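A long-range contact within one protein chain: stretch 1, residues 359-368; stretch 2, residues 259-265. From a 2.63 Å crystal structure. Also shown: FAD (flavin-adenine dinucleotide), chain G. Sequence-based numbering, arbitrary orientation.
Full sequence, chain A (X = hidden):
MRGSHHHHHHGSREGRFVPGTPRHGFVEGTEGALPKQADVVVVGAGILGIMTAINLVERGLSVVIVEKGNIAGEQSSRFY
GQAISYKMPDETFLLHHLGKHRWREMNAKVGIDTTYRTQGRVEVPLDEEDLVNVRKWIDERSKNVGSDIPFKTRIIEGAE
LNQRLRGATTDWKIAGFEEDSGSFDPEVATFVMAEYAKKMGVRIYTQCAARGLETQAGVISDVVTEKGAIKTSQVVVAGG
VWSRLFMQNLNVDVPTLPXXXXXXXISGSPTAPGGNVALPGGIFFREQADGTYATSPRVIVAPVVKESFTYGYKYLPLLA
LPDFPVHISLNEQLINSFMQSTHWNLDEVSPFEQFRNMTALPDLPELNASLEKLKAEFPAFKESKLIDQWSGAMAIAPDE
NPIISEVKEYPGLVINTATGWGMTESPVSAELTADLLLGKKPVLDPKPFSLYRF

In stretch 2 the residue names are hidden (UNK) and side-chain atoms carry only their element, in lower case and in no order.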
ATOM      1  N   THR A 359       2.464 -17.806   1.343  1.00 64.46           N
ATOM      2  CA  THR A 359       3.589 -18.604   0.844  1.00 65.07           C
ATOM      3  C   THR A 359       3.846 -18.380  -0.653  1.00 65.21           C
ATOM      4  O   THR A 359       4.529 -19.181  -1.300  1.00 66.97           O
ATOM      5  CB  THR A 359       3.397 -20.118   1.136  1.00 65.80           C
ATOM      6  OG1 THR A 359       2.170 -20.571   0.555  1.00 65.88           O
ATOM      7  CG2 THR A 359       3.388 -20.406   2.639  1.00 65.65           C
ATOM      8  N   ALA A 360       3.309 -17.282  -1.186  1.00 64.30           N
ATOM      9  CA  ALA A 360       3.433 -16.940  -2.607  1.00 64.29           C
ATOM     10  C   ALA A 360       4.881 -16.631  -3.005  1.00 64.34           C
ATOM     11  O   ALA A 360       5.570 -15.870  -2.323  1.00 64.22           O
ATOM     12  CB  ALA A 360       2.521 -15.775  -2.951  1.00 62.82           C
ATOM     13  N   LEU A 361       5.327 -17.236  -4.102  1.00 64.71           N
ATOM     14  CA  LEU A 361       6.703 -17.088  -4.580  1.00 65.89           C
ATOM     15  C   LEU A 361       6.830 -16.113  -5.758  1.00 65.79           C
ATOM     16  O   LEU A 361       5.931 -16.046  -6.600  1.00 65.35           O
ATOM     17  CB  LEU A 361       7.294 -18.453  -4.968  1.00 67.08           C
ATOM     18  CG  LEU A 361       7.544 -19.514  -3.888  1.00 67.69           C
ATOM     19  CD1 LEU A 361       7.935 -20.830  -4.540  1.00 68.82           C
ATOM     20  CD2 LEU A 361       8.599 -19.081  -2.873  1.00 68.10           C
ATOM     21  N   PRO A 362       7.949 -15.353  -5.818  1.00 66.36           N
ATOM     22  CA  PRO A 362       8.235 -14.515  -6.986  1.00 66.82           C
ATOM     23  C   PRO A 362       8.460 -15.332  -8.257  1.00 68.74           C
ATOM     24  O   PRO A 362       9.060 -16.414  -8.207  1.00 69.23           O
ATOM     25  CB  PRO A 362       9.529 -13.793  -6.595  1.00 67.02           C
ATOM     26  CG  PRO A 362      10.127 -14.618  -5.506  1.00 67.13           C
ATOM     27  CD  PRO A 362       8.945 -15.134  -4.750  1.00 66.52           C
ATOM     28  N   ASP A 363       7.962 -14.812  -9.377  1.00 70.11           N
ATOM     29  CA  ASP A 363       8.205 -15.388 -10.698  1.00 72.56           C
ATOM     30  C   ASP A 363       9.652 -15.075 -11.105  1.00 73.53           C
ATOM     31  O   ASP A 363       9.975 -13.937 -11.476  1.00 72.91           O
ATOM     32  CB  ASP A 363       7.188 -14.828 -11.707  1.00 73.65           C
ATOM     33  CG  ASP A 363       7.207 -15.551 -13.055  1.00 76.61           C
ATOM     34  OD1 ASP A 363       8.065 -16.430 -13.296  1.00 79.01           O
ATOM     35  OD2 ASP A 363       6.347 -15.220 -13.896  1.00 77.55           O
ATOM     36  N   LEU A 364      10.513 -16.088 -11.008  1.00 74.59           N
ATOM     37  CA  LEU A 364      11.962 -15.920 -11.220  1.00 76.18           C
ATOM     38  C   LEU A 364      12.395 -15.698 -12.684  1.00 78.08           C
ATOM     39  O   LEU A 364      13.279 -14.868 -12.917  1.00 79.22           O
ATOM     40  CB  LEU A 364      12.781 -17.044 -10.552  1.00 76.05           C
ATOM     41  CG  LEU A 364      12.784 -17.200  -9.023  1.00 75.06           C
ATOM     42  CD1 LEU A 364      13.553 -18.445  -8.612  1.00 76.23           C
ATOM     43  CD2 LEU A 364      13.351 -15.981  -8.307  1.00 74.78           C
ATOM     44  N   PRO A 365      11.796 -16.433 -13.662  1.00 79.25           N
ATOM     45  CA  PRO A 365      12.045 -16.070 -15.072  1.00 80.65           C
ATOM     46  C   PRO A 365      11.598 -14.656 -15.463  1.00 80.43           C
ATOM     47  O   PRO A 365      12.301 -13.992 -16.230  1.00 82.52           O
ATOM     48  CB  PRO A 365      11.242 -17.119 -15.850  1.00 80.43           C
ATOM     49  CG  PRO A 365      11.236 -18.305 -14.956  1.00 80.02           C
ATOM     50  CD  PRO A 365      11.120 -17.746 -13.568  1.00 78.81           C
ATOM     51  N   GLU A 366      10.452 -14.210 -14.935  1.00 79.57           N
ATOM     52  CA  GLU A 366       9.909 -12.865 -15.185  1.00 79.81           C
ATOM     53  C   GLU A 366      10.840 -11.766 -14.660  1.00 78.64           C
ATOM     54  O   GLU A 366      11.108 -10.793 -15.370  1.00 79.36           O
ATOM     55  CB  GLU A 366       8.506 -12.726 -14.571  1.00 80.70           C
ATOM     56  CG  GLU A 366       7.775 -11.410 -14.833  1.00 82.43           C
ATOM     57  CD  GLU A 366       7.227 -11.294 -16.246  1.00 85.73           C
ATOM     58  OE1 GLU A 366       6.407 -12.148 -16.657  1.00 86.38           O
ATOM     59  OE2 GLU A 366       7.612 -10.333 -16.947  1.00 89.00           O
ATOM     60  N   LEU A 367      11.324 -11.943 -13.426  1.00 76.48           N
ATOM     61  CA  LEU A 367      12.271 -11.022 -12.787  1.00 75.41           C
ATOM     62  C   LEU A 367      13.637 -10.986 -13.472  1.00 77.11           C
ATOM     63  O   LEU A 367      14.300  -9.946 -13.477  1.00 77.47           O
ATOM     64  CB  LEU A 367      12.450 -11.361 -11.302  1.00 73.93           C
ATOM     65  CG  LEU A 367      11.345 -10.997 -10.303  1.00 72.41           C
ATOM     66  CD1 LEU A 367      11.593 -11.688  -8.973  1.00 71.55           C
ATOM     67  CD2 LEU A 367      11.202  -9.492 -10.100  1.00 72.01           C
ATOM     68  N   ASN A 368      14.047 -12.121 -14.040  1.00 77.93           N
ATOM     69  CA  ASN A 368      15.322 -12.227 -14.750  1.00 79.16           C
ATOM     70  C   ASN A 368      15.337 -11.488 -16.093  1.00 79.60           C
ATOM     71  O   ASN A 368      16.269 -10.731 -16.371  1.00 80.55           O
ATOM     72  CB  ASN A 368      15.732 -13.694 -14.925  1.00 79.94           C
ATOM     73  CG  ASN A 368      17.137 -13.845 -15.479  1.00 82.25           C
ATOM     74  OD1 ASN A 368      17.323 -14.290 -16.613  1.00 83.47           O
ATOM     75  ND2 ASN A 368      18.136 -13.460 -14.686  1.00 82.63           N
ATOM     76  N   UNK A 259      -4.345  -9.432  -6.328  1.00 61.65           N
ATOM     77  CA  UNK A 259      -3.386  -9.121  -7.382  1.00 62.13           C
ATOM     78  C   UNK A 259      -1.979  -9.417  -6.873  1.00 62.68           C
ATOM     79  O   UNK A 259      -1.699  -9.259  -5.682  1.00 63.51           O
ATOM     80  c   UNK A 259      -3.513  -7.667  -7.799  1.00 61.75           C
ATOM     81  N   UNK A 260      -1.104  -9.851  -7.771  1.00 63.31           N
ATOM     82  CA  UNK A 260       0.273 -10.182  -7.420  1.00 64.30           C
ATOM     83  C   UNK A 260       1.278  -9.499  -8.334  1.00 64.74           C
ATOM     84  O   UNK A 260       1.033  -9.337  -9.534  1.00 65.61           O
ATOM     85  c   UNK A 260      -1.887 -13.473  -5.041  1.00 69.08           C
ATOM     86  c   UNK A 260      -1.055 -13.672  -3.945  1.00 68.98           C
ATOM     87  c   UNK A 260       0.263 -13.244  -3.974  1.00 68.66           C
ATOM     88  c   UNK A 260      -0.058 -12.394  -6.225  1.00 67.61           C
ATOM     89  c   UNK A 260       0.754 -12.604  -5.105  1.00 68.77           C
ATOM     90  c   UNK A 260       0.481 -11.698  -7.446  1.00 66.06           C
ATOM     91  o   UNK A 260      -1.540 -14.302  -2.825  1.00 71.01           O
ATOM     92  c   UNK A 260      -1.386 -12.839  -6.173  1.00 68.74           C
ATOM     93  N   UNK A 261       2.406  -9.099  -7.751  1.00 64.32           N
ATOM     94  CA  UNK A 261       3.519  -8.526  -8.502  1.00 64.68           C
ATOM     95  C   UNK A 261       4.851  -8.905  -7.869  1.00 64.61           C
ATOM     96  O   UNK A 261       5.051  -8.748  -6.660  1.00 63.88           O
ATOM     97  c   UNK A 261       4.378  -6.373  -9.581  1.00 66.95           C
ATOM     98  o   UNK A 261       4.177  -4.204  -8.569  1.00 67.09           O
ATOM     99  n   UNK A 261       4.390  -4.293 -10.803  1.00 68.55           N
ATOM    100  c   UNK A 261       4.305  -4.859  -9.607  1.00 67.41           C
ATOM    101  c   UNK A 261       3.390  -7.005  -8.609  1.00 64.69           C
ATOM    102  N   UNK A 262       5.751  -9.410  -8.708  1.00 65.07           N
ATOM    103  CA  UNK A 262       7.102  -9.743  -8.289  1.00 65.36           C
ATOM    104  C   UNK A 262       7.954  -8.483  -8.167  1.00 65.65           C
ATOM    105  O   UNK A 262       7.811  -7.540  -8.954  1.00 65.96           O
ATOM    106  c   UNK A 262       7.732 -10.725  -9.270  1.00 66.59           C
ATOM    107  o   UNK A 262       6.999 -11.936  -9.312  1.00 67.68           O
ATOM    108  N   UNK A 263       8.818  -8.475  -7.155  1.00 65.47           N
ATOM    109  CA  UNK A 263       9.764  -7.384  -6.913  1.00 65.10           C
ATOM    110  C   UNK A 263      11.168  -7.944  -6.677  1.00 65.88           C
ATOM    111  O   UNK A 263      11.327  -9.065  -6.178  1.00 65.51           O
ATOM    112  c   UNK A 263       7.992  -4.616  -6.664  1.00 65.78           C
ATOM    113  c   UNK A 263       9.342  -6.553  -5.698  1.00 63.94           C
ATOM    114  o   UNK A 263       8.956  -3.844  -6.681  1.00 66.91           O
ATOM    115  n   UNK A 263       6.897  -4.408  -7.388  1.00 65.89           N
ATOM    116  c   UNK A 263       7.988  -5.860  -5.791  1.00 64.57           C
ATOM    117  N   UNK A 264      12.180  -7.155  -7.038  1.00 66.82           N
ATOM    118  CA  UNK A 264      13.575  -7.505  -6.762  1.00 68.03           C
ATOM    119  C   UNK A 264      14.413  -6.300  -6.322  1.00 68.70           C
ATOM    120  O   UNK A 264      14.037  -5.146  -6.552  1.00 68.40           O
ATOM    121  n   UNK A 264      14.324  -7.823 -11.624  1.00 71.12           N
ATOM    122  c   UNK A 264      14.350  -7.476  -9.237  1.00 69.60           C
ATOM    123  c   UNK A 264      14.661  -8.336 -10.449  1.00 70.61           C
ATOM    124  c   UNK A 264      14.219  -8.263  -7.940  1.00 68.75           C
ATOM    125  o   UNK A 264      15.203  -9.437 -10.338  1.00 72.00           O
ATOM    126  N   UNK A 265      15.539  -6.598  -5.676  1.00 69.80           N
ATOM    127  CA  UNK A 265      16.445  -5.596  -5.130  1.00 70.32           C
ATOM    128  C   UNK A 265      17.872  -5.929  -5.547  1.00 70.95           C
ATOM    129  O   UNK A 265      18.348  -7.049  -5.320  1.00 71.42           O
ATOM    130  c   UNK A 265      16.406  -4.229  -2.886  1.00 72.95           C
ATOM    131  c   UNK A 265      15.002  -3.704  -2.604  1.00 71.67           C
ATOM    132  c   UNK A 265      16.336  -5.576  -3.604  1.00 71.23           C
ATOM    133  c   UNK A 265      17.192  -4.378  -1.592  1.00 73.85           C
TER
HETATM  134  PA  FAD G 501      -0.812  -4.621   5.028  1.00 57.05           P
HETATM  135  O1A FAD G 501      -0.814  -5.968   4.350  1.00 57.95           O
HETATM  136  O2A FAD G 501       0.462  -3.834   5.055  1.00 57.75           O
HETATM  137  O5B FAD G 501      -1.318  -4.808   6.538  1.00 58.36           O
HETATM  138  C5B FAD G 501      -2.416  -5.653   6.849  1.00 57.69           C
HETATM  139  C4B FAD G 501      -2.048  -6.460   8.077  1.00 58.00           C
HETATM  140  O4B FAD G 501      -3.229  -6.923   8.725  1.00 58.36           O
HETATM  141  C3B FAD G 501      -1.230  -7.689   7.716  1.00 57.66           C
HETATM  142  O3B FAD G 501       0.009  -7.594   8.424  1.00 57.25           O
HETATM  143  C2B FAD G 501      -2.069  -8.866   8.189  1.00 58.12           C
HETATM  144  O2B FAD G 501      -1.281  -9.902   8.775  1.00 58.81           O
HETATM  145  C1B FAD G 501      -2.987  -8.237   9.220  1.00 58.69           C
HETATM  146  N9A FAD G 501      -4.280  -8.934   9.407  1.00 59.72           N
HETATM  147  C8A FAD G 501      -5.165  -9.262   8.443  1.00 59.53           C
HETATM  148  N7A FAD G 501      -6.252  -9.877   8.963  1.00 60.35           N
HETATM  149  C5A FAD G 501      -6.068  -9.948  10.293  1.00 61.00           C
HETATM  150  C6A FAD G 501      -6.833 -10.477  11.446  1.00 62.29           C
HETATM  151  N6A FAD G 501      -8.036 -11.059  11.246  1.00 62.86           N
HETATM  152  N1A FAD G 501      -6.296 -10.350  12.687  1.00 62.74           N
HETATM  153  C2A FAD G 501      -5.097  -9.760  12.888  1.00 62.17           C
HETATM  154  N3A FAD G 501      -4.345  -9.259  11.883  1.00 60.67           N
HETATM  155  C4A FAD G 501      -4.770  -9.318  10.589  1.00 60.39           C
HETATM  156  N1  FAD G 501       2.427   1.701  -2.297  1.00 58.67           N
HETATM  157  C2  FAD G 501       3.026   2.883  -2.584  1.00 59.12           C
HETATM  158  O2  FAD G 501       2.591   3.910  -2.023  1.00 59.33           O
HETATM  159  N3  FAD G 501       4.056   2.976  -3.450  1.00 59.95           N
HETATM  160  C4  FAD G 501       4.565   1.902  -4.087  1.00 60.14           C
HETATM  161  O4  FAD G 501       5.528   2.026  -4.882  1.00 61.17           O
HETATM  162  C4X FAD G 501       3.963   0.563  -3.819  1.00 58.51           C
HETATM  163  N5  FAD G 501       4.404  -0.575  -4.410  1.00 58.53           N
HETATM  164  C5X FAD G 501       3.827  -1.782  -4.156  1.00 57.70           C
HETATM  165  C6  FAD G 501       4.302  -2.943  -4.776  1.00 57.42           C
HETATM  166  C7  FAD G 501       3.723  -4.186  -4.506  1.00 56.73           C
HETATM  167  C7M FAD G 501       4.262  -5.416  -5.195  1.00 56.73           C
HETATM  168  C8  FAD G 501       2.582  -4.268  -3.542  1.00 56.47           C
HETATM  169  C8M FAD G 501       1.897  -5.558  -3.183  1.00 56.48           C
HETATM  170  C9  FAD G 501       2.114  -3.117  -2.929  1.00 56.48           C
HETATM  171  C9A FAD G 501       2.685  -1.876  -3.193  1.00 56.96           C
HETATM  172  N10 FAD G 501       2.212  -0.702  -2.550  1.00 57.36           N
HETATM  173  C10 FAD G 501       2.828   0.533  -2.858  1.00 57.97           C
HETATM  174  C1' FAD G 501       1.066  -0.761  -1.634  1.00 56.37           C
HETATM  175  C2' FAD G 501       1.313  -0.822  -0.144  1.00 55.56           C
HETATM  176  O2' FAD G 501       2.202  -1.901   0.151  1.00 54.83           O
HETATM  177  C3' FAD G 501      -0.038  -1.107   0.510  1.00 56.33           C
HETATM  178  O3' FAD G 501      -1.106  -0.360  -0.114  1.00 55.88           O
HETATM  179  C4' FAD G 501      -0.018  -0.846   2.013  1.00 56.58           C
HETATM  180  O4' FAD G 501       1.005  -1.627   2.662  1.00 56.55           O
HETATM  181  C5' FAD G 501      -1.375  -1.202   2.593  1.00 56.36           C
HETATM  182  O5' FAD G 501      -1.248  -1.283   4.002  1.00 57.13           O
HETATM  183  P   FAD G 501      -2.251  -2.183   4.861  1.00 56.59           P
HETATM  184  O1P FAD G 501      -1.866  -1.966   6.297  1.00 58.07           O
HETATM  185  O2P FAD G 501      -3.658  -1.875   4.428  1.00 58.78           O
HETATM  186  O3P FAD G 501      -1.957  -3.695   4.385  1.00 57.01           O

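Position 259 opens the stretch, which is strand throughout. Its side chain is a single carbon. That carbon is out of reach of stretch 1. One carbon beyond CA means alanine, so this is Ala 259.

Position 260 has eight side-chain atoms. One carbon leads to a ring of six carbons, and the ring bears one oxygen. The CA-to-CB bond points toward stretch 1, and one ring carbon comes within 3.5 Å of CB of Ala 360. A six-carbon ring with a single oxygen is a phenol, so the residue is Tyr 260. The ring carbon in that contact is CE2 of Tyr 260. The methyl of Ala 360 meets the ring obliquely, and the contact is apolar.

Position 261 carries three carbons in a row, and the third holds one oxygen and one nitrogen. The chain is unbranched up to that amide, and it is out of reach of stretch 1. Three carbons ending in an amide make glutamine, Gln 261. Its side chain is extended, with chi1 and chi2 both t. Its OE1 lies 3.6 Å from C7M of the FAD.

Position 262 has one carbon and one oxygen. The CA-to-CB bond points toward stretch 1. The oxygen is 3.0 Å from N of Asp 363, and CB is 3.8 Å from CG of Leu 367. One carbon with a hydroxyl is serine, Ser 262, in the m rotamer. Its OG accepts a hydrogen bond from N of Asp 363, with an angle of 156° at the hydrogen. OG also lies 3.7 Å from CA of Pro 362.

Position 263 again has three carbons, the third with one oxygen and one nitrogen. Its CA-to-CB bond points away from stretch 1. Its backbone still takes part, since its C is 3.8 Å from CD2 of Leu 367. The atoms give Gln 263. The side chain runs to the flavin instead, with NE2 3.6 Å from C7M of the FAD.

Position 264 has the same atom set, but its CA-to-CB bond points toward stretch 1. Its amide nitrogen is 2.8 Å from O of Leu 367. This is Gln 264. Its NE2 donates a hydrogen bond to that carbonyl, and its OE1 is hydrogen-bonded elsewhere in the structure.

Position 265 has four carbons, forked at the second. They do not reach stretch 1. The fork gives Leu 265.

The contact works by alternation along the strand. Tyr 260, Ser 262 and Gln 264 point toward stretch 1, while Gln 263 points away. Stretch 1 passes Tyr 260 as a loop, then starts a helix just after Asp 363, the N-cap residue. Ser 262 binds the backbone at that cap. One turn later, Leu 367 packs its side chain against the strand and offers its carbonyl to Gln 264. Two hydrogen bonds thus hold the start of the helix to the strand, with Leu 367 filling the space between.

Stretch 2, residues 259-265: AYQSQQL
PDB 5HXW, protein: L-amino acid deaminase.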